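Local coordinates for protein type III Pentaketide Synthase (Neurospora crassa, PDB 3EUO) that acts as a fungal type III pentaketide synthase, probably an acyltransferase of the chalcone and stilbene synthase family, at residues Ser4-Gly9 with Ala207-Asn212; Tyr224-Trp229 with Cys374-Arg379; Asp292-Pro297 with Ser337-Leu342. One frame throughout, in Å; residues are numbered along the deposited sequence.

Contact 1: residues Ser4-Gly9 with Ala207-Asn212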
loop_
_atom_site.group_PDB
_atom_site.type_symbol
_atom_site.label_atom_id
_atom_site.label_comp_id
_atom_site.label_asym_id
_atom_site.label_seq_id
_atom_site.Cartn_x
_atom_site.Cartn_y
_atom_site.Cartn_z
ATOM N N SER A 4 -16.590 -15.977 -1.990
ATOM C CA SER A 4 -16.425 -16.966 -0.936
ATOM C C SER A 4 -14.966 -17.119 -0.526
ATOM O O SER A 4 -14.059 -17.030 -1.367
ATOM C CB SER A 4 -17.004 -18.319 -1.360
ATOM O OG SER A 4 -16.235 -18.900 -2.399
ATOM N N ILE A 5 -14.761 -17.341 0.770
ATOM C CA ILE A 5 -13.445 -17.680 1.315
ATOM C C ILE A 5 -13.302 -19.193 1.237
ATOM O O ILE A 5 -14.008 -19.925 1.929
ATOM C CB ILE A 5 -13.281 -17.177 2.775
ATOM C CG1 ILE A 5 -13.297 -15.639 2.819
ATOM C CG2 ILE A 5 -11.994 -17.731 3.401
ATOM C CD1 ILE A 5 -13.379 -15.035 4.243
ATOM N N THR A 6 -12.390 -19.652 0.384
ATOM C CA THR A 6 -12.266 -21.081 0.077
ATOM C C THR A 6 -11.092 -21.754 0.790
ATOM O O THR A 6 -10.972 -22.982 0.789
ATOM C CB THR A 6 -12.163 -21.327 -1.426
ATOM O OG1 THR A 6 -11.107 -20.526 -1.962
ATOM C CG2 THR A 6 -13.468 -20.963 -2.120
ATOM N N GLY A 7 -10.234 -20.948 1.405
ATOM C CA GLY A 7 -9.161 -21.480 2.241
ATOM C C GLY A 7 -8.665 -20.429 3.210
ATOM O O GLY A 7 -8.780 -19.233 2.942
ATOM N N LEU A 8 -8.128 -20.882 4.341
ATOM C CA LEU A 8 -7.483 -19.999 5.310
ATOM C C LEU A 8 -6.226 -20.689 5.799
ATOM O O LEU A 8 -6.188 -21.921 5.911
ATOM C CB LEU A 8 -8.397 -19.701 6.510
ATOM C CG LEU A 8 -9.784 -19.092 6.297
ATOM C CD1 LEU A 8 -10.856 -20.184 6.157
ATOM C CD2 LEU A 8 -10.130 -18.161 7.459
ATOM N N GLY A 9 -5.201 -19.895 6.088
ATOM C CA GLY A 9 -3.961 -20.400 6.656
ATOM C C GLY A 9 -3.370 -19.409 7.630
ATOM O O GLY A 9 -3.478 -18.191 7.442
ATOM N N ALA A 207 -3.508 -15.788 6.084
ATOM C CA ALA A 207 -3.958 -15.608 4.710
ATOM C C ALA A 207 -5.302 -16.266 4.476
ATOM O O ALA A 207 -5.655 -17.235 5.152
ATOM C CB ALA A 207 -2.919 -16.166 3.738
ATOM N N VAL A 208 -6.058 -15.704 3.538
ATOM C CA VAL A 208 -7.252 -16.353 3.013
ATOM C C VAL A 208 -7.219 -16.320 1.489
ATOM O O VAL A 208 -6.542 -15.484 0.884
ATOM C CB VAL A 208 -8.588 -15.733 3.533
ATOM C CG1 VAL A 208 -8.647 -15.762 5.068
ATOM C CG2 VAL A 208 -8.797 -14.312 3.003
ATOM N N ILE A 209 -7.938 -17.255 0.876
ATOM C CA ILE A 209 -8.217 -17.183 -0.545
ATOM C C ILE A 209 -9.642 -16.686 -0.707
ATOM O O ILE A 209 -10.569 -17.276 -0.142
ATOM C CB ILE A 209 -8.091 -18.559 -1.236
ATOM C CG1 ILE A 209 -6.678 -19.136 -1.029
ATOM C CG2 ILE A 209 -8.485 -18.431 -2.707
ATOM C CD1 ILE A 209 -5.542 -18.250 -1.590
ATOM N N LEU A 210 -9.804 -15.577 -1.427
ATOM C CA LEU A 210 -11.138 -15.097 -1.796
ATOM C C LEU A 210 -11.369 -15.376 -3.269
ATOM O O LEU A 210 -10.599 -14.920 -4.124
ATOM C CB LEU A 210 -11.310 -13.601 -1.517
ATOM C CG LEU A 210 -12.747 -13.062 -1.614
ATOM C CD1 LEU A 210 -13.642 -13.622 -0.491
ATOM C CD2 LEU A 210 -12.761 -11.538 -1.585
ATOM N N SER A 211 -12.429 -16.127 -3.555
ATOM C CA SER A 211 -12.799 -16.474 -4.924
ATOM C C SER A 211 -14.077 -15.760 -5.337
ATOM O O SER A 211 -14.952 -15.521 -4.498
ATOM C CB SER A 211 -13.013 -17.990 -5.034
ATOM O OG SER A 211 -13.474 -18.340 -6.332
ATOM N N ASN A 212 -14.201 -15.449 -6.629
ATOM C CA ASN A 212 -15.452 -14.907 -7.170
ATOM C C ASN A 212 -16.369 -15.980 -7.776
ATOM O O ASN A 212 -17.364 -15.656 -8.429
ATOM C CB ASN A 212 -15.184 -13.793 -8.192
ATOM C CG ASN A 212 -14.673 -14.322 -9.522
ATOM O OD1 ASN A 212 -14.317 -15.498 -9.644
ATOM N ND2 ASN A 212 -14.633 -13.447 -10.535
#
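Strands 4-9 and 207-211 run antiparallel as neighbours in the long mixed sheet of this thiolase-like fold. One face carries Ile5, Leu8, Val208 and Leu210; the other carries Ser4, Ala207, Ile209 and Ser211. On the first face Leu8 and Val208 run alongside each other in the same direction. Leu8 CG and Val208 CG1 each stand anti to their own carbonyl carbon (chi1 -57° in both), and Leu8 CD2 comes to 3.7 Å from Val208 CG1. Ile5 divides its branches: CG2, anti to the backbone N, reaches Val208 CB at 4.0 Å, while CG1 meets Leu210 CD1 at 3.9 Å. That same Leu210 CD1 leans back over the facing backbone, 3.5 Å from Ser4 O. Helix 145-162 covers Val208 and Leu210 on this side; helix 70-96 packs on Ile209 from the other. Ser4 and Ser211 form a hydrogen-bonded antiparallel pair, joined by two backbone hydrogen bonds, and Ser211 N meets Ser4 O almost along the C=O axis at 2.9 Å. Ser211 OG, anti to its own N, is hydrogen-bonded to Glu216. Gly7 N is buried with no partner. Thr6 OG1 is tucked between its backbone N and carbonyl carbon (chi1 53°), resting 3.4 Å from Ile209 CG2.

Contact 2: residues Tyr224-Trp229 with Cys374-Arg379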
loop_
_atom_site.group_PDB
_atom_site.type_symbol
_atom_site.label_atom_id
_atom_site.label_comp_id
_atom_site.label_asym_id
_atom_site.label_seq_id
_atom_site.Cartn_x
_atom_site.Cartn_y
_atom_site.Cartn_z
ATOM N N TYR A 224 -16.437 -19.741 4.199
ATOM C CA TYR A 224 -17.351 -18.627 4.429
ATOM C C TYR A 224 -17.738 -18.030 3.092
ATOM O O TYR A 224 -16.928 -18.019 2.166
ATOM C CB TYR A 224 -16.684 -17.514 5.244
ATOM C CG TYR A 224 -16.174 -17.891 6.616
ATOM C CD1 TYR A 224 -17.047 -17.997 7.705
ATOM C CD2 TYR A 224 -14.816 -18.100 6.838
ATOM C CE1 TYR A 224 -16.579 -18.329 8.976
ATOM C CE2 TYR A 224 -14.335 -18.427 8.112
ATOM C CZ TYR A 224 -15.226 -18.537 9.173
ATOM O OH TYR A 224 -14.750 -18.859 10.429
ATOM N N ASP A 225 -18.970 -17.540 2.995
ATOM C CA ASP A 225 -19.362 -16.649 1.903
ATOM C C ASP A 225 -19.285 -15.207 2.407
ATOM O O ASP A 225 -19.702 -14.916 3.528
ATOM C CB ASP A 225 -20.780 -16.959 1.432
ATOM C CG ASP A 225 -20.918 -18.360 0.873
ATOM O OD1 ASP A 225 -20.149 -18.720 -0.042
ATOM O OD2 ASP A 225 -21.800 -19.100 1.348
ATOM N N LEU A 226 -18.731 -14.309 1.594
ATOM C CA LEU A 226 -18.635 -12.901 1.981
ATOM C C LEU A 226 -19.846 -12.159 1.417
ATOM O O LEU A 226 -20.003 -12.059 0.205
ATOM C CB LEU A 226 -17.316 -12.286 1.492
ATOM C CG LEU A 226 -17.070 -10.788 1.713
ATOM C CD1 LEU A 226 -17.246 -10.372 3.174
ATOM C CD2 LEU A 226 -15.681 -10.404 1.200
ATOM N N LEU A 227 -20.702 -11.649 2.303
ATOM C CA LEU A 227 -21.990 -11.097 1.873
ATOM C C LEU A 227 -22.006 -9.583 1.761
ATOM O O LEU A 227 -22.728 -9.016 0.941
ATOM C CB LEU A 227 -23.114 -11.549 2.811
ATOM C CG LEU A 227 -23.328 -13.061 2.963
ATOM C CD1 LEU A 227 -24.482 -13.335 3.923
ATOM C CD2 LEU A 227 -23.561 -13.738 1.620
ATOM N N GLY A 228 -21.230 -8.924 2.607
ATOM C CA GLY A 228 -21.226 -7.477 2.619
ATOM C C GLY A 228 -20.183 -6.937 3.559
ATOM O O GLY A 228 -19.542 -7.687 4.305
ATOM N N TRP A 229 -20.019 -5.623 3.519
ATOM C CA TRP A 229 -18.969 -4.971 4.280
ATOM C C TRP A 229 -19.305 -3.515 4.490
ATOM O O TRP A 229 -20.056 -2.919 3.702
ATOM C CB TRP A 229 -17.612 -5.113 3.573
ATOM C CG TRP A 229 -17.651 -4.755 2.117
ATOM C CD1 TRP A 229 -17.489 -3.519 1.575
ATOM C CD2 TRP A 229 -17.865 -5.653 1.019
ATOM N NE1 TRP A 229 -17.581 -3.583 0.203
ATOM C CE2 TRP A 229 -17.815 -4.883 -0.165
ATOM C CE3 TRP A 229 -18.097 -7.033 0.922
ATOM C CZ2 TRP A 229 -17.997 -5.444 -1.438
ATOM C CZ3 TRP A 229 -18.276 -7.595 -0.346
ATOM C CH2 TRP A 229 -18.226 -6.797 -1.506
ATOM N N CYS A 374 -17.394 -6.771 8.330
ATOM C CA CYS A 374 -17.865 -7.617 7.244
ATOM C C CYS A 374 -18.906 -8.601 7.762
ATOM O O CYS A 374 -18.932 -8.931 8.957
ATOM C CB CYS A 374 -16.698 -8.354 6.578
ATOM S SG CYS A 374 -15.862 -9.562 7.618
ATOM N N MET A 375 -19.778 -9.044 6.862
ATOM C CA MET A 375 -20.719 -10.106 7.179
ATOM C C MET A 375 -20.353 -11.353 6.388
ATOM O O MET A 375 -20.293 -11.315 5.156
ATOM C CB MET A 375 -22.154 -9.684 6.852
ATOM C CG MET A 375 -23.206 -10.739 7.230
ATOM S SD MET A 375 -23.440 -11.003 9.005
ATOM C CE MET A 375 -24.471 -9.584 9.368
ATOM N N LEU A 376 -20.116 -12.447 7.107
ATOM C CA LEU A 376 -19.814 -13.736 6.501
ATOM C C LEU A 376 -20.939 -14.717 6.774
ATOM O O LEU A 376 -21.573 -14.670 7.833
ATOM C CB LEU A 376 -18.505 -14.309 7.050
ATOM C CG LEU A 376 -17.259 -13.427 6.944
ATOM C CD1 LEU A 376 -16.127 -13.989 7.789
ATOM C CD2 LEU A 376 -16.829 -13.285 5.493
ATOM N N LYS A 377 -21.192 -15.586 5.804
ATOM C CA LYS A 377 -22.077 -16.720 6.006
ATOM C C LYS A 377 -21.182 -17.943 6.127
ATOM O O LYS A 377 -20.356 -18.211 5.255
ATOM C CB LYS A 377 -23.080 -16.863 4.849
ATOM C CG LYS A 377 -24.126 -17.966 5.052
ATOM C CD LYS A 377 -25.167 -17.954 3.938
ATOM C CE LYS A 377 -26.240 -19.024 4.156
ATOM N NZ LYS A 377 -25.792 -20.362 3.681
ATOM N N ARG A 378 -21.325 -18.661 7.230
ATOM C CA ARG A 378 -20.526 -19.841 7.461
ATOM C C ARG A 378 -21.218 -21.066 6.865
ATOM O O ARG A 378 -22.378 -21.342 7.185
ATOM C CB ARG A 378 -20.285 -20.020 8.958
ATOM C CG ARG A 378 -19.440 -21.230 9.301
ATOM C CD ARG A 378 -19.120 -21.235 10.768
ATOM N NE ARG A 378 -18.526 -22.495 11.197
ATOM C CZ ARG A 378 -18.082 -22.726 12.430
ATOM N NH1 ARG A 378 -18.169 -21.782 13.364
ATOM N NH2 ARG A 378 -17.558 -23.906 12.727
ATOM N N ARG A 379 -20.503 -21.781 5.995
ATOM C CA ARG A 379 -21.011 -23.029 5.413
ATOM C C ARG A 379 -21.035 -24.136 6.462
ATOM O O ARG A 379 -20.087 -24.299 7.237
ATOM C CB ARG A 379 -20.160 -23.473 4.219
ATOM C CG ARG A 379 -20.015 -22.440 3.097
ATOM C CD ARG A 379 -21.045 -22.614 1.989
ATOM N NE ARG A 379 -20.768 -21.724 0.861
ATOM C CZ ARG A 379 -20.257 -22.103 -0.309
ATOM N NH1 ARG A 379 -19.957 -23.380 -0.542
ATOM N NH2 ARG A 379 -20.047 -21.195 -1.257
#
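Asp225 and Arg379 meet at about a right angle, the arginine gripping the carboxylate side-on with one nitrogen for each oxygen. NH2 of Arg379 bonds Asp225 OD1 on its syn lone pair at 2.8 Å, and NE of Arg379 reaches Asp225 OD2 at 2.9 Å from above the carboxylate plane; the carboxylate and guanidinium planes lie 38° apart. A bend at chi2 of Arg379 (-94°) folds the chain back to make this salt bridge, while its NH1 is held by Lys220 O. An alanine at Asp225 would remove both acceptors and would probably loosen the C-terminal arginine from strand 224-229. The strands themselves are antiparallel neighbours of the thiolase-like sheet, with a beta bulge between Leu226 and Gly228. At the bulge Leu227 N donates a hydrogen bond to Met375 O, nearly along the C=O axis, and Leu227 CD1 rests 3.9 Å from Lys377 CB. On the face of Tyr224 and Leu226, opposite to Asp225 and Lys377, Leu376 spreads its two methyls. Leu376 CD1 sits over one face of the Tyr224 ring, displaced toward its rim, in a CH-pi contact 4.2 Å from the centroid, and Leu376 CD2 touches Leu226 CD1 at 3.7 Å. Arg378 runs alongside Tyr224, its CB 4.0 Å from Tyr224 CD1, before its extended chain carries the guanidinium to a salt bridge with Asp348. Tyr224 OH ends on Leu339 O of helix 334-342.

Contact 3: residues Asp292-Pro297 with Ser337-Leu342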
loop_
_atom_site.group_PDB
_atom_site.type_symbol
_atom_site.label_atom_id
_atom_site.label_comp_id
_atom_site.label_asym_id
_atom_site.label_seq_id
_atom_site.Cartn_x
_atom_site.Cartn_y
_atom_site.Cartn_z
ATOM N N ASP A 292 -22.300 -14.892 15.497
ATOM C CA ASP A 292 -20.954 -15.062 16.024
ATOM C C ASP A 292 -20.162 -13.830 15.627
ATOM O O ASP A 292 -20.397 -13.257 14.572
ATOM C CB ASP A 292 -20.306 -16.325 15.470
ATOM C CG ASP A 292 -20.637 -17.560 16.301
ATOM O OD1 ASP A 292 -20.908 -17.412 17.519
ATOM O OD2 ASP A 292 -20.626 -18.674 15.734
ATOM N N TRP A 293 -19.232 -13.428 16.483
ATOM C CA TRP A 293 -18.506 -12.186 16.303
ATOM C C TRP A 293 -17.001 -12.434 16.242
ATOM O O TRP A 293 -16.376 -12.830 17.234
ATOM C CB TRP A 293 -18.851 -11.213 17.428
ATOM C CG TRP A 293 -20.150 -10.489 17.239
ATOM C CD1 TRP A 293 -21.409 -10.992 17.417
ATOM C CD2 TRP A 293 -20.312 -9.121 16.863
ATOM N NE1 TRP A 293 -22.347 -10.017 17.160
ATOM C CE2 TRP A 293 -21.700 -8.861 16.810
ATOM C CE3 TRP A 293 -19.416 -8.090 16.550
ATOM C CZ2 TRP A 293 -22.215 -7.607 16.467
ATOM C CZ3 TRP A 293 -19.926 -6.846 16.205
ATOM C CH2 TRP A 293 -21.314 -6.615 16.173
ATOM N N ALA A 294 -16.433 -12.230 15.058
ATOM C CA ALA A 294 -14.997 -12.331 14.870
ATOM C C ALA A 294 -14.428 -10.921 15.046
ATOM O O ALA A 294 -14.289 -10.170 14.076
ATOM C CB ALA A 294 -14.685 -12.874 13.474
ATOM N N MET A 295 -14.131 -10.557 16.293
ATOM C CA MET A 295 -13.579 -9.238 16.595
ATOM C C MET A 295 -12.060 -9.274 16.590
ATOM O O MET A 295 -11.463 -10.228 17.089
ATOM C CB MET A 295 -14.054 -8.771 17.976
ATOM C CG MET A 295 -13.565 -7.380 18.382
ATOM S SD MET A 295 -14.446 -6.038 17.548
ATOM C CE MET A 295 -16.124 -6.651 17.741
ATOM N N HIS A 296 -11.431 -8.239 16.037
ATOM C CA HIS A 296 -9.996 -8.080 16.212
ATOM C C HIS A 296 -9.756 -7.635 17.653
ATOM O O HIS A 296 -10.263 -6.587 18.070
ATOM C CB HIS A 296 -9.396 -7.051 15.252
ATOM C CG HIS A 296 -7.944 -6.794 15.507
ATOM N ND1 HIS A 296 -7.465 -5.589 15.977
ATOM C CD2 HIS A 296 -6.870 -7.612 15.410
ATOM C CE1 HIS A 296 -6.155 -5.670 16.135
ATOM N NE2 HIS A 296 -5.770 -6.886 15.792
ATOM N N PRO A 297 -8.992 -8.432 18.418
ATOM C CA PRO A 297 -8.798 -8.120 19.829
ATOM C C PRO A 297 -7.655 -7.122 20.024
ATOM O O PRO A 297 -6.557 -7.503 20.451
ATOM C CB PRO A 297 -8.473 -9.481 20.434
ATOM C CG PRO A 297 -7.750 -10.221 19.327
ATOM C CD PRO A 297 -8.282 -9.664 18.017
ATOM N N SER A 337 -6.582 -15.073 11.624
ATOM C CA SER A 337 -6.290 -16.063 12.653
ATOM C C SER A 337 -7.545 -16.377 13.468
ATOM O O SER A 337 -7.837 -17.546 13.734
ATOM C CB SER A 337 -5.157 -15.574 13.560
ATOM O OG SER A 337 -4.784 -16.574 14.483
ATOM N N VAL A 338 -8.280 -15.328 13.843
ATOM C CA VAL A 338 -9.598 -15.466 14.483
ATOM C C VAL A 338 -10.599 -16.255 13.608
ATOM O O VAL A 338 -11.221 -17.213 14.082
ATOM C CB VAL A 338 -10.167 -14.085 14.898
ATOM C CG1 VAL A 338 -11.606 -14.203 15.404
ATOM C CG2 VAL A 338 -9.267 -13.433 15.963
ATOM N N LEU A 339 -10.732 -15.876 12.337
ATOM C CA LEU A 339 -11.640 -16.586 11.426
ATOM C C LEU A 339 -11.264 -18.056 11.192
ATOM O O LEU A 339 -12.153 -18.922 11.057
ATOM C CB LEU A 339 -11.771 -15.846 10.093
ATOM C CG LEU A 339 -12.548 -14.533 10.146
ATOM C CD1 LEU A 339 -12.321 -13.788 8.851
ATOM C CD2 LEU A 339 -14.041 -14.781 10.373
ATOM N N ASN A 340 -9.961 -18.335 11.155
ATOM C CA ASN A 340 -9.471 -19.703 11.042
ATOM C C ASN A 340 -9.817 -20.505 12.298
ATOM O O ASN A 340 -10.314 -21.630 12.224
ATOM C CB ASN A 340 -7.956 -19.703 10.806
ATOM C CG ASN A 340 -7.411 -21.085 10.477
ATOM O OD1 ASN A 340 -7.985 -21.818 9.669
ATOM N ND2 ASN A 340 -6.297 -21.442 11.100
ATOM N N ARG A 341 -9.564 -19.909 13.458
ATOM C CA ARG A 341 -9.807 -20.592 14.729
ATOM C C ARG A 341 -11.302 -20.809 14.981
ATOM O O ARG A 341 -11.693 -21.837 15.537
ATOM C CB ARG A 341 -9.167 -19.812 15.882
ATOM C CG ARG A 341 -9.321 -20.440 17.268
ATOM C CD ARG A 341 -8.362 -21.604 17.496
ATOM N NE ARG A 341 -8.357 -22.001 18.903
ATOM C CZ ARG A 341 -8.625 -23.223 19.354
ATOM N NH1 ARG A 341 -8.900 -24.209 18.512
ATOM N NH2 ARG A 341 -8.596 -23.463 20.657
ATOM N N LEU A 342 -12.128 -19.852 14.564
ATOM C CA LEU A 342 -13.575 -19.913 14.802
ATOM C C LEU A 342 -14.201 -21.196 14.269
ATOM O O LEU A 342 -15.120 -21.745 14.880
ATOM C CB LEU A 342 -14.280 -18.692 14.197
ATOM C CG LEU A 342 -15.794 -18.540 14.400
ATOM C CD1 LEU A 342 -16.159 -18.402 15.871
ATOM C CD2 LEU A 342 -16.323 -17.355 13.604
#
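Apolar side chains make most of the contact between segments 292-297 and 337-342. Ala294 is the hub: its CB points toward the helix and touches two residues there, Leu339 CD2 at 3.7 Å and Val338 CG1 at 3.9 Å. Val338 also points at the strand, and its torsion parts the two methyls: CG1 stands anti to the backbone N (chi1 173°) and goes to Ala294, while CG2, anti to the carbonyl carbon, comes to 4.0 Å from Met295 O and, more loosely, 4.4 Å from Pro297 CD. Leu339 reaches Ala294 only with the end of its side chain. Within this chain, strand 292-295 is the outermost on its side of the sheet and lies parallel to its neighbour 359-366; the helical chain linking them, including this helix, makes a beta-alpha-beta crossover of the thiolase-like fold, the helix running roughly antiparallel to the strand at 147°. The polar groups of the strand find their hydrogen-bonding and ionic partners outside the helix. Asp292 forms a salt bridge with Arg318, and Met295 O is bonded to Ser320 OG. One turn on from Val338, Leu342 CD1 only loosely approaches Asp292 OD2 (4.5 Å), an oxygen taken up by Lys357 N. Within the helix, Leu342 N bonds Val338 O at 2.8 Å and Arg341 N bonds Ser337 O at 2.9 Å.

Overall arrangement
From the N terminus, strand 4-9 waits for the chain to travel 197 residues before segment 207-212 returns beside it and closes contact 1. The chain then turns into 224-229, which lies along the other edge of strand 4-9; Ile5 N to Tyr224 O, at 2.7 Å, is a probable hydrogen bond between contacts 1 and 2. Contact 2 is closed only by the C-terminal strand, so it brackets contact 3, which opens and shuts within that span. Contact 1 comes before both and crosses neither. All three converge on the same sheet: helix 337-342 packs against Leu8 of contact 1 and Leu376 of contact 2, tying 292-295, an edge strand of the chain's sheet, to the sheet's middle.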